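Cyclo(L-leucyl-L-leucyl) synthase (PDB 6EZ3) makes cyclo(L-leucyl-L-leucyl) from two leucyl-tRNA molecules without ATP, and can also build other nonpolar residues into cyclodipeptides. Local coordinates at residues A[23-28]-A[53-58]; A[2-7]-A[40-45]; A[181-186]-A[213-218]. One frame throughout, in Å; residues are numbered along the deposited sequence.

Interaction 1: residues A[23-28]-A[53-58]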
loop_
_atom_site.group_PDB
_atom_site.type_symbol
_atom_site.label_atom_id
_atom_site.label_comp_id
_atom_site.label_asym_id
_atom_site.label_seq_id
_atom_site.Cartn_x
_atom_site.Cartn_y
_atom_site.Cartn_z
ATOM N N VAL A 23 -11.999 -5.364 0.094
ATOM C CA VAL A 23 -11.189 -4.144 0.131
ATOM C C VAL A 23 -9.877 -4.411 0.905
ATOM O O VAL A 23 -9.857 -5.231 1.835
ATOM C CB VAL A 23 -11.971 -2.903 0.681
ATOM C CG1 VAL A 23 -12.376 -3.035 2.164
ATOM C CG2 VAL A 23 -11.188 -1.620 0.447
ATOM N N ILE A 24 -8.790 -3.737 0.495
ATOM C CA ILE A 24 -7.499 -3.769 1.150
ATOM C C ILE A 24 -7.374 -2.403 1.737
ATOM O O ILE A 24 -7.433 -1.409 1.010
ATOM C CB ILE A 24 -6.294 -4.103 0.209
ATOM C CG1 ILE A 24 -6.421 -5.528 -0.413
ATOM C CG2 ILE A 24 -4.945 -3.971 0.973
ATOM C CD1 ILE A 24 -5.516 -5.795 -1.536
ATOM N N LEU A 25 -7.255 -2.328 3.060
ATOM C CA LEU A 25 -7.042 -1.035 3.705
ATOM C C LEU A 25 -5.528 -0.879 3.841
ATOM O O LEU A 25 -4.871 -1.690 4.490
ATOM C CB LEU A 25 -7.730 -0.909 5.077
ATOM C CG LEU A 25 -9.190 -1.307 5.187
ATOM C CD1 LEU A 25 -9.610 -1.312 6.618
ATOM C CD2 LEU A 25 -10.083 -0.371 4.440
ATOM N N GLY A 26 -4.984 0.098 3.141
ATOM C CA GLY A 26 -3.573 0.405 3.211
ATOM C C GLY A 26 -3.338 1.366 4.360
ATOM O O GLY A 26 -3.830 2.509 4.332
ATOM N N ILE A 27 -2.601 0.888 5.395
ATOM C CA ILE A 27 -2.179 1.700 6.538
ATOM C C ILE A 27 -0.670 2.014 6.391
ATOM O O ILE A 27 0.112 1.145 6.026
ATOM C CB ILE A 27 -2.610 1.071 7.874
ATOM C CG1 ILE A 27 -4.151 1.161 8.000
ATOM C CG2 ILE A 27 -1.933 1.763 9.065
ATOM C CD1 ILE A 27 -4.856 -0.025 8.624
ATOM N N SER A 28 -0.302 3.281 6.554
ATOM C CA SER A 28 1.047 3.798 6.344
ATOM C C SER A 28 1.848 4.047 7.623
ATOM O O SER A 28 1.297 4.550 8.613
ATOM C CB SER A 28 0.997 5.065 5.494
ATOM O OG SER A 28 0.852 4.763 4.117
ATOM N N PHE A 53 -12.412 -7.868 4.056
ATOM C CA PHE A 53 -11.317 -6.902 3.938
ATOM C C PHE A 53 -10.038 -7.506 4.463
ATOM O O PHE A 53 -10.056 -8.490 5.203
ATOM C CB PHE A 53 -11.615 -5.589 4.676
ATOM C CG PHE A 53 -11.731 -5.721 6.180
ATOM C CD1 PHE A 53 -10.646 -5.449 7.002
ATOM C CD2 PHE A 53 -12.925 -6.128 6.769
ATOM C CE1 PHE A 53 -10.736 -5.622 8.378
ATOM C CE2 PHE A 53 -13.016 -6.292 8.148
ATOM C CZ PHE A 53 -11.924 -6.012 8.944
ATOM N N SER A 54 -8.933 -6.888 4.088
ATOM C CA SER A 54 -7.562 -7.210 4.459
ATOM C C SER A 54 -6.960 -5.885 4.819
ATOM O O SER A 54 -7.438 -4.839 4.364
ATOM C CB SER A 54 -6.798 -7.702 3.234
ATOM O OG SER A 54 -6.962 -9.086 2.993
ATOM N N ILE A 55 -5.864 -5.919 5.548
ATOM C CA ILE A 55 -5.087 -4.733 5.867
ATOM C C ILE A 55 -3.660 -4.953 5.343
ATOM O O ILE A 55 -3.102 -6.039 5.472
ATOM C CB ILE A 55 -5.162 -4.419 7.378
ATOM C CG1 ILE A 55 -6.574 -3.907 7.764
ATOM C CG2 ILE A 55 -4.096 -3.422 7.810
ATOM C CD1 ILE A 55 -7.240 -4.714 8.720
ATOM N N LEU A 56 -3.108 -3.957 4.687
ATOM C CA LEU A 56 -1.748 -4.037 4.202
ATOM C C LEU A 56 -0.964 -2.978 4.932
ATOM O O LEU A 56 -1.319 -1.792 4.905
ATOM C CB LEU A 56 -1.627 -3.906 2.672
ATOM C CG LEU A 56 -0.258 -4.358 2.112
ATOM C CD1 LEU A 56 -0.125 -5.881 2.095
ATOM C CD2 LEU A 56 0.027 -3.769 0.733
ATOM N N LEU A 57 0.027 -3.433 5.681
ATOM C CA LEU A 57 0.931 -2.615 6.477
ATOM C C LEU A 57 2.285 -2.552 5.745
ATOM O O LEU A 57 2.545 -3.368 4.854
ATOM C CB LEU A 57 1.072 -3.323 7.826
ATOM C CG LEU A 57 0.318 -2.798 9.048
ATOM C CD1 LEU A 57 -1.020 -2.195 8.737
ATOM C CD2 LEU A 57 0.192 -3.874 10.083
ATOM N N ALA A 58 3.143 -1.600 6.106
ATOM C CA ALA A 58 4.452 -1.443 5.459
ATOM C C ALA A 58 5.379 -2.659 5.587
ATOM O O ALA A 58 5.454 -3.279 6.645
ATOM C CB ALA A 58 5.134 -0.223 6.024
#
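Strands 23-26 and 53-57 lie next to each other and run the same way, their short axes 28° apart; side chains alternate along each strand, giving two bumpy surfaces. On the surface of Val23, Leu25, Phe53 and Ile55, the projections interlock at a slant. Val23 CG1, held between the backbone N and the carbonyl carbon, abuts Phe53 CB at 3.7 Å, while the Phe53 ring leads away from this strand. Leu25 reaches obliquely into the notch between Phe53 and Ile55, its CD1 lying 4.2 Å from Ile55 CG1 and 4.3 Å from Phe53 CD1. Ile55 in turn puts its CD1 at the edge of the Phe53 ring, in plane. The other surface is filled differently: Leu56 stands level with Gly26, which offers no side chain, and its CB rests 3.7 Å from Ile24 CG2, the two side chains lying alongside and pointing the same way. This is the hydrogen-bonded core of a beta-alpha-beta crossover in the Rossmann-like fold of cyclodipeptide synthases: helix 36-49 joins the strands and covers the Leu25 and Ile55 surface, whereas Ala182 and Met193 touch Ile24 on the other. Four backbone bonds set the parallel register: Ser54 N to Val23 O, Leu25 N to Ser54 O (2.8 Å, 170° at the hydrogen), Leu56 N to Leu25 O and Ile27 N to Leu56 O. At the last bond, the side chain of Ile27 meets two neighbours, CD1 crossing to Ile55 CG2 at 3.6 Å and CB lying 3.7 Å from Leu57 CD1. One residue on comes Ser28, by similarity the catalytic nucleophile, whose OG is hydrogen-bonded to Tyr195 OH, a probable substrate-binding residue.

Interaction 2: residues A[2-7]-A[40-45]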
loop_
_atom_site.group_PDB
_atom_site.type_symbol
_atom_site.label_atom_id
_atom_site.label_comp_id
_atom_site.label_asym_id
_atom_site.label_seq_id
_atom_site.Cartn_x
_atom_site.Cartn_y
_atom_site.Cartn_z
ATOM N N GLN A 2 -19.903 5.572 4.214
ATOM C CA GLN A 2 -21.019 6.081 5.035
ATOM C C GLN A 2 -20.618 7.408 5.675
ATOM O O GLN A 2 -21.391 8.370 5.704
ATOM C CB GLN A 2 -21.389 5.099 6.161
ATOM C CG GLN A 2 -21.209 3.623 5.854
ATOM C CD GLN A 2 -21.276 2.865 7.148
ATOM O OE1 GLN A 2 -20.274 2.714 7.855
ATOM N NE2 GLN A 2 -22.473 2.452 7.532
ATOM N N ASN A 3 -19.399 7.418 6.215
ATOM C CA ASN A 3 -18.747 8.537 6.872
ATOM C C ASN A 3 -17.497 8.913 6.059
ATOM O O ASN A 3 -16.679 9.725 6.515
ATOM C CB ASN A 3 -18.402 8.165 8.339
ATOM C CG ASN A 3 -17.837 6.772 8.578
ATOM O OD1 ASN A 3 -18.396 5.737 8.160
ATOM N ND2 ASN A 3 -16.752 6.715 9.342
ATOM N N PHE A 4 -17.385 8.318 4.825
ATOM C CA PHE A 4 -16.294 8.467 3.847
ATOM C C PHE A 4 -16.759 8.764 2.441
ATOM O O PHE A 4 -17.574 8.019 1.891
ATOM C CB PHE A 4 -15.461 7.183 3.782
ATOM C CG PHE A 4 -14.397 7.133 4.829
ATOM C CD1 PHE A 4 -13.116 7.561 4.554
ATOM C CD2 PHE A 4 -14.679 6.667 6.104
ATOM C CE1 PHE A 4 -12.127 7.519 5.532
ATOM C CE2 PHE A 4 -13.687 6.626 7.086
ATOM C CZ PHE A 4 -12.423 7.061 6.796
ATOM N N LYS A 5 -16.160 9.792 1.823
ATOM C CA LYS A 5 -16.388 10.145 0.427
ATOM C C LYS A 5 -15.387 9.303 -0.388
ATOM O O LYS A 5 -14.164 9.391 -0.155
ATOM C CB LYS A 5 -16.178 11.652 0.178
ATOM C CG LYS A 5 -16.736 12.120 -1.169
ATOM C CD LYS A 5 -15.723 12.914 -2.005
ATOM C CE LYS A 5 -16.368 13.332 -3.305
ATOM N NZ LYS A 5 -15.385 13.791 -4.315
ATOM N N VAL A 6 -15.910 8.467 -1.302
ATOM C CA VAL A 6 -15.070 7.566 -2.093
ATOM C C VAL A 6 -14.863 8.071 -3.524
ATOM O O VAL A 6 -15.848 8.347 -4.216
ATOM C CB VAL A 6 -15.617 6.114 -2.042
ATOM C CG1 VAL A 6 -14.733 5.151 -2.826
ATOM C CG2 VAL A 6 -15.780 5.643 -0.605
ATOM N N ASP A 7 -13.584 8.171 -3.966
ATOM C CA ASP A 7 -13.211 8.576 -5.334
ATOM C C ASP A 7 -12.585 7.392 -6.052
ATOM O O ASP A 7 -12.122 6.472 -5.404
ATOM C CB ASP A 7 -12.300 9.812 -5.346
ATOM C CG ASP A 7 -12.973 11.053 -4.770
ATOM O OD1 ASP A 7 -13.845 11.637 -5.470
ATOM O OD2 ASP A 7 -12.655 11.422 -3.592
ATOM N N ARG A 40 -9.140 2.852 13.139
ATOM C CA ARG A 40 -10.384 2.270 13.619
ATOM C C ARG A 40 -11.535 2.594 12.671
ATOM O O ARG A 40 -12.252 1.686 12.241
ATOM C CB ARG A 40 -10.648 2.734 15.046
ATOM C CG ARG A 40 -9.512 2.270 15.951
ATOM C CD ARG A 40 -9.797 2.248 17.436
ATOM N NE ARG A 40 -8.573 1.922 18.167
ATOM C CZ ARG A 40 -8.294 0.739 18.701
ATOM N NH1 ARG A 40 -7.149 0.552 19.352
ATOM N NH2 ARG A 40 -9.169 -0.260 18.616
ATOM N N LYS A 41 -11.661 3.886 12.311
ATOM C CA LYS A 41 -12.656 4.424 11.390
ATOM C C LYS A 41 -12.681 3.602 10.111
ATOM O O LYS A 41 -13.741 3.112 9.737
ATOM C CB LYS A 41 -12.322 5.900 11.023
ATOM C CG LYS A 41 -13.244 6.942 11.648
ATOM C CD LYS A 41 -13.424 8.174 10.760
ATOM C CE LYS A 41 -14.090 9.312 11.489
ATOM N NZ LYS A 41 -13.180 9.982 12.460
ATOM N N ILE A 42 -11.519 3.449 9.444
ATOM C CA ILE A 42 -11.402 2.735 8.167
ATOM C C ILE A 42 -11.761 1.260 8.305
ATOM O O ILE A 42 -12.318 0.704 7.376
ATOM C CB ILE A 42 -10.028 2.947 7.446
ATOM C CG1 ILE A 42 -8.834 2.623 8.354
ATOM C CG2 ILE A 42 -9.935 4.373 6.854
ATOM C CD1 ILE A 42 -7.520 2.676 7.730
ATOM N N ILE A 43 -11.459 0.632 9.458
ATOM C CA ILE A 43 -11.797 -0.769 9.696
ATOM C C ILE A 43 -13.312 -0.893 9.847
ATOM O O ILE A 43 -13.939 -1.706 9.155
ATOM C CB ILE A 43 -11.009 -1.397 10.861
ATOM C CG1 ILE A 43 -9.497 -1.400 10.536
ATOM C CG2 ILE A 43 -11.552 -2.805 11.166
ATOM C CD1 ILE A 43 -8.599 -2.423 11.359
ATOM N N GLN A 44 -13.906 -0.045 10.694
ATOM C CA GLN A 44 -15.348 -0.050 10.877
ATOM C C GLN A 44 -16.070 0.145 9.552
ATOM O O GLN A 44 -17.042 -0.555 9.300
ATOM C CB GLN A 44 -15.781 0.990 11.923
ATOM C CG GLN A 44 -15.611 0.531 13.390
ATOM C CD GLN A 44 -16.343 -0.745 13.773
ATOM O OE1 GLN A 44 -17.415 -1.089 13.228
ATOM N NE2 GLN A 44 -15.766 -1.481 14.728
ATOM N N TRP A 45 -15.536 1.038 8.678
ATOM C CA TRP A 45 -16.026 1.345 7.325
ATOM C C TRP A 45 -15.901 0.131 6.396
ATOM O O TRP A 45 -16.864 -0.215 5.715
ATOM C CB TRP A 45 -15.269 2.549 6.717
ATOM C CG TRP A 45 -15.657 2.862 5.294
ATOM C CD1 TRP A 45 -16.741 3.577 4.882
ATOM C CD2 TRP A 45 -14.984 2.429 4.102
ATOM N NE1 TRP A 45 -16.788 3.615 3.506
ATOM C CE2 TRP A 45 -15.725 2.912 3.003
ATOM C CE3 TRP A 45 -13.834 1.654 3.855
ATOM C CZ2 TRP A 45 -15.351 2.660 1.677
ATOM C CZ3 TRP A 45 -13.472 1.388 2.539
ATOM C CH2 TRP A 45 -14.223 1.897 1.470
#
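Phe4 and Trp45 carry most of this contact, and they meet at an angle. The Phe4 ring turns an edge toward the indole face, its centroid 5.0 Å from that of the five-membered ring and the planes inclined by 50°, an edge-to-face pair well short of perpendicular. Phe4 CB completes the approach with a CH-pi contact, 4.2 Å from the same five-membered-ring centroid and 27° off its normal. Trp45 CG is anti to the backbone N (chi1 176°), which extends the indole from the helix toward the strand. The far end of the Phe4 ring is bounded by Ile42, whose CG2 is 3.7 Å from Phe4 CZ, and by Lys41, whose CD lies 4.0 Å from Phe4 CE2. Val6, two residues along the strand, sets CG2 3.8 Å from CZ2 of Trp45, at the six-membered end of the indole. Lys41 sends its NZ on to a salt bridge with Glu225. Leu223 of the adjoining strand 218-225 touches Phe4, Val6 and Trp45 alike. The arrangement is that of a Rossmann-like alpha/beta fold, with helix 36-49 laid across one face of the sheet and reaching one of its two edge strands, 4-8.

Interaction 3: residues A[181-186]-A[213-218]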
loop_
_atom_site.group_PDB
_atom_site.type_symbol
_atom_site.label_atom_id
_atom_site.label_comp_id
_atom_site.label_asym_id
_atom_site.label_seq_id
_atom_site.Cartn_x
_atom_site.Cartn_y
_atom_site.Cartn_z
ATOM N N ASN A 181 -1.996 -6.239 -8.986
ATOM C CA ASN A 181 -2.794 -7.477 -8.925
ATOM C C ASN A 181 -2.553 -8.258 -7.623
ATOM O O ASN A 181 -1.784 -9.219 -7.594
ATOM C CB ASN A 181 -2.569 -8.378 -10.146
ATOM C CG ASN A 181 -3.556 -9.502 -10.283
ATOM O OD1 ASN A 181 -4.676 -9.471 -9.766
ATOM N ND2 ASN A 181 -3.169 -10.508 -11.021
ATOM N N ALA A 182 -3.221 -7.830 -6.556
ATOM C CA ALA A 182 -3.127 -8.426 -5.245
ATOM C C ALA A 182 -3.853 -9.761 -5.185
ATOM O O ALA A 182 -3.448 -10.624 -4.425
ATOM C CB ALA A 182 -3.708 -7.479 -4.221
ATOM N N ASN A 183 -4.907 -9.942 -6.008
ATOM C CA ASN A 183 -5.770 -11.136 -6.071
ATOM C C ASN A 183 -5.062 -12.503 -5.987
ATOM O O ASN A 183 -5.453 -13.273 -5.116
ATOM C CB ASN A 183 -6.660 -11.095 -7.296
ATOM C CG ASN A 183 -7.478 -9.861 -7.356
ATOM O OD1 ASN A 183 -8.440 -9.725 -6.615
ATOM N ND2 ASN A 183 -7.064 -8.910 -8.186
ATOM N N PRO A 184 -4.067 -12.869 -6.824
ATOM C CA PRO A 184 -3.469 -14.203 -6.675
ATOM C C PRO A 184 -2.496 -14.352 -5.486
ATOM O O PRO A 184 -2.151 -15.480 -5.115
ATOM C CB PRO A 184 -2.775 -14.408 -8.010
ATOM C CG PRO A 184 -2.399 -13.038 -8.450
ATOM C CD PRO A 184 -3.430 -12.113 -7.922
ATOM N N ILE A 185 -2.047 -13.221 -4.905
ATOM C CA ILE A 185 -1.123 -13.179 -3.781
ATOM C C ILE A 185 -1.908 -13.425 -2.479
ATOM O O ILE A 185 -1.680 -14.427 -1.807
ATOM C CB ILE A 185 -0.290 -11.860 -3.758
ATOM C CG1 ILE A 185 0.396 -11.565 -5.114
ATOM C CG2 ILE A 185 0.735 -11.911 -2.659
ATOM C CD1 ILE A 185 0.796 -10.150 -5.339
ATOM N N ILE A 186 -2.842 -12.546 -2.145
ATOM C CA ILE A 186 -3.687 -12.627 -0.941
ATOM C C ILE A 186 -4.890 -13.554 -1.122
ATOM O O ILE A 186 -5.696 -13.708 -0.193
ATOM C CB ILE A 186 -4.135 -11.221 -0.448
ATOM C CG1 ILE A 186 -5.083 -10.518 -1.476
ATOM C CG2 ILE A 186 -2.895 -10.372 -0.064
ATOM C CD1 ILE A 186 -5.957 -9.552 -0.891
ATOM N N LYS A 213 0.396 -3.188 -16.260
ATOM C CA LYS A 213 -1.048 -2.983 -16.263
ATOM C C LYS A 213 -1.696 -3.371 -14.943
ATOM O O LYS A 213 -1.350 -4.391 -14.352
ATOM C CB LYS A 213 -1.705 -3.736 -17.435
ATOM C CG LYS A 213 -1.536 -3.036 -18.795
ATOM C CD LYS A 213 -2.193 -3.830 -19.931
ATOM C CE LYS A 213 -1.776 -3.394 -21.318
ATOM N NZ LYS A 213 -2.095 -4.436 -22.336
ATOM N N MET A 214 -2.638 -2.552 -14.471
ATOM C CA MET A 214 -3.384 -2.898 -13.275
ATOM C C MET A 214 -4.500 -3.877 -13.731
ATOM O O MET A 214 -5.313 -3.541 -14.599
ATOM C CB MET A 214 -3.979 -1.655 -12.621
ATOM C CG MET A 214 -4.686 -1.972 -11.341
ATOM S SD MET A 214 -5.777 -0.648 -10.833
ATOM C CE MET A 214 -4.657 0.349 -10.077
ATOM N N ASN A 215 -4.508 -5.085 -13.155
ATOM C CA ASN A 215 -5.456 -6.142 -13.474
ATOM C C ASN A 215 -6.910 -5.705 -13.450
ATOM O O ASN A 215 -7.289 -4.915 -12.600
ATOM C CB ASN A 215 -5.245 -7.343 -12.561
ATOM C CG ASN A 215 -5.972 -8.570 -13.028
ATOM O OD1 ASN A 215 -7.098 -8.832 -12.624
ATOM N ND2 ASN A 215 -5.368 -9.313 -13.932
ATOM N N GLU A 216 -7.718 -6.245 -14.392
ATOM C CA GLU A 216 -9.160 -6.015 -14.585
ATOM C C GLU A 216 -9.970 -6.269 -13.328
ATOM O O GLU A 216 -11.017 -5.642 -13.159
ATOM C CB GLU A 216 -9.728 -6.848 -15.762
ATOM C CG GLU A 216 -9.455 -8.359 -15.690
ATOM C CD GLU A 216 -10.204 -9.263 -16.662
ATOM O OE1 GLU A 216 -11.320 -9.720 -16.319
ATOM O OE2 GLU A 216 -9.640 -9.571 -17.739
ATOM N N LYS A 217 -9.490 -7.195 -12.453
ATOM C CA LYS A 217 -10.106 -7.585 -11.173
ATOM C C LYS A 217 -9.455 -6.822 -9.972
ATOM O O LYS A 217 -9.566 -7.231 -8.811
ATOM C CB LYS A 217 -10.017 -9.121 -11.008
ATOM C CG LYS A 217 -11.317 -9.848 -11.264
ATOM C CD LYS A 217 -11.663 -10.007 -12.750
ATOM C CE LYS A 217 -13.088 -10.476 -12.996
ATOM N NZ LYS A 217 -13.258 -11.905 -12.615
ATOM N N GLN A 218 -8.829 -5.676 -10.280
ATOM C CA GLN A 218 -8.109 -4.853 -9.316
ATOM C C GLN A 218 -8.391 -3.360 -9.504
ATOM O O GLN A 218 -8.294 -2.852 -10.616
ATOM C CB GLN A 218 -6.593 -5.151 -9.414
ATOM C CG GLN A 218 -5.712 -4.363 -8.454
ATOM C CD GLN A 218 -5.509 -4.994 -7.109
ATOM O OE1 GLN A 218 -5.491 -6.213 -6.950
ATOM N NE2 GLN A 218 -5.205 -4.178 -6.140
#
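Hydrogen bonds between side chain and backbone make the two direct links. Gln218, with CG anti to the backbone N (chi1 -180°) and bent at chi2 (88°), brings OE1 to Ala182 N at 2.8 Å; the donor approaches from above the carbonyl plane, not along a lone pair. From the other segment, Asn183 ND2 reaches Lys217 O at 3.1 Å, a less straight bond (139° at the hydrogen) that also meets its carbonyl from above the plane. The Asn183 amide has further partners: ND2 donates to Asn181 OD1 within its own segment at 2.9 Å, almost straight and in the Asn183 amide plane, and OD1 bonds to Thr188. Asn183 ND2 thus bridges Asn181 and Lys217, which fixes the rotation of its amide.

Stacking supplies the second kind of contact. The amides of Asn181 and Asn215 lie one over the other with planes nearly parallel, Asn181 OD1 3.6 Å from Asn215 CG and Asn181 ND2 3.8 Å from Asn215 ND2. Both side chains are anti to their backbone N at chi1, and they cross obliquely.

Van der Waals contact is slight: Ala182 CB lies 3.5 Å from Gln218 OE1, and its side chain also touches Ile24 of the central sheet.

Within 213-218, Asn215 OD1 accepts from Lys217 N at 2.9 Å, and Asn215 O from Gln218 N. These bonds define an Asx turn overlapping a type I beta turn, a compact reversal that here delivers the chain into strand 218-225.

Running from the N terminus, residues 2-7 lead into and along edge strand 4-8, and interaction 2 closes the loop to helix segment 40-45. Inside it lies 23-28, whose partner 53-58 comes only after the helix, so interactions 1 and 2 cross instead of nesting. They share a boundary: Leu25, Ile27 and Ile55 pack against Ile42 and Ile43, with helix 36-49, which connects strands 22-26 and 52-57, lying on one face of the sheet. Interaction 3 follows in series, closing the loop from 181-186 to 213-218, ahead of the strand that pairs with 4-8. It meets interaction 1 where Ile24 CD1 packs on Ala182 and Ile186, but stays about 11 Å from interaction 2 at the nearest atoms.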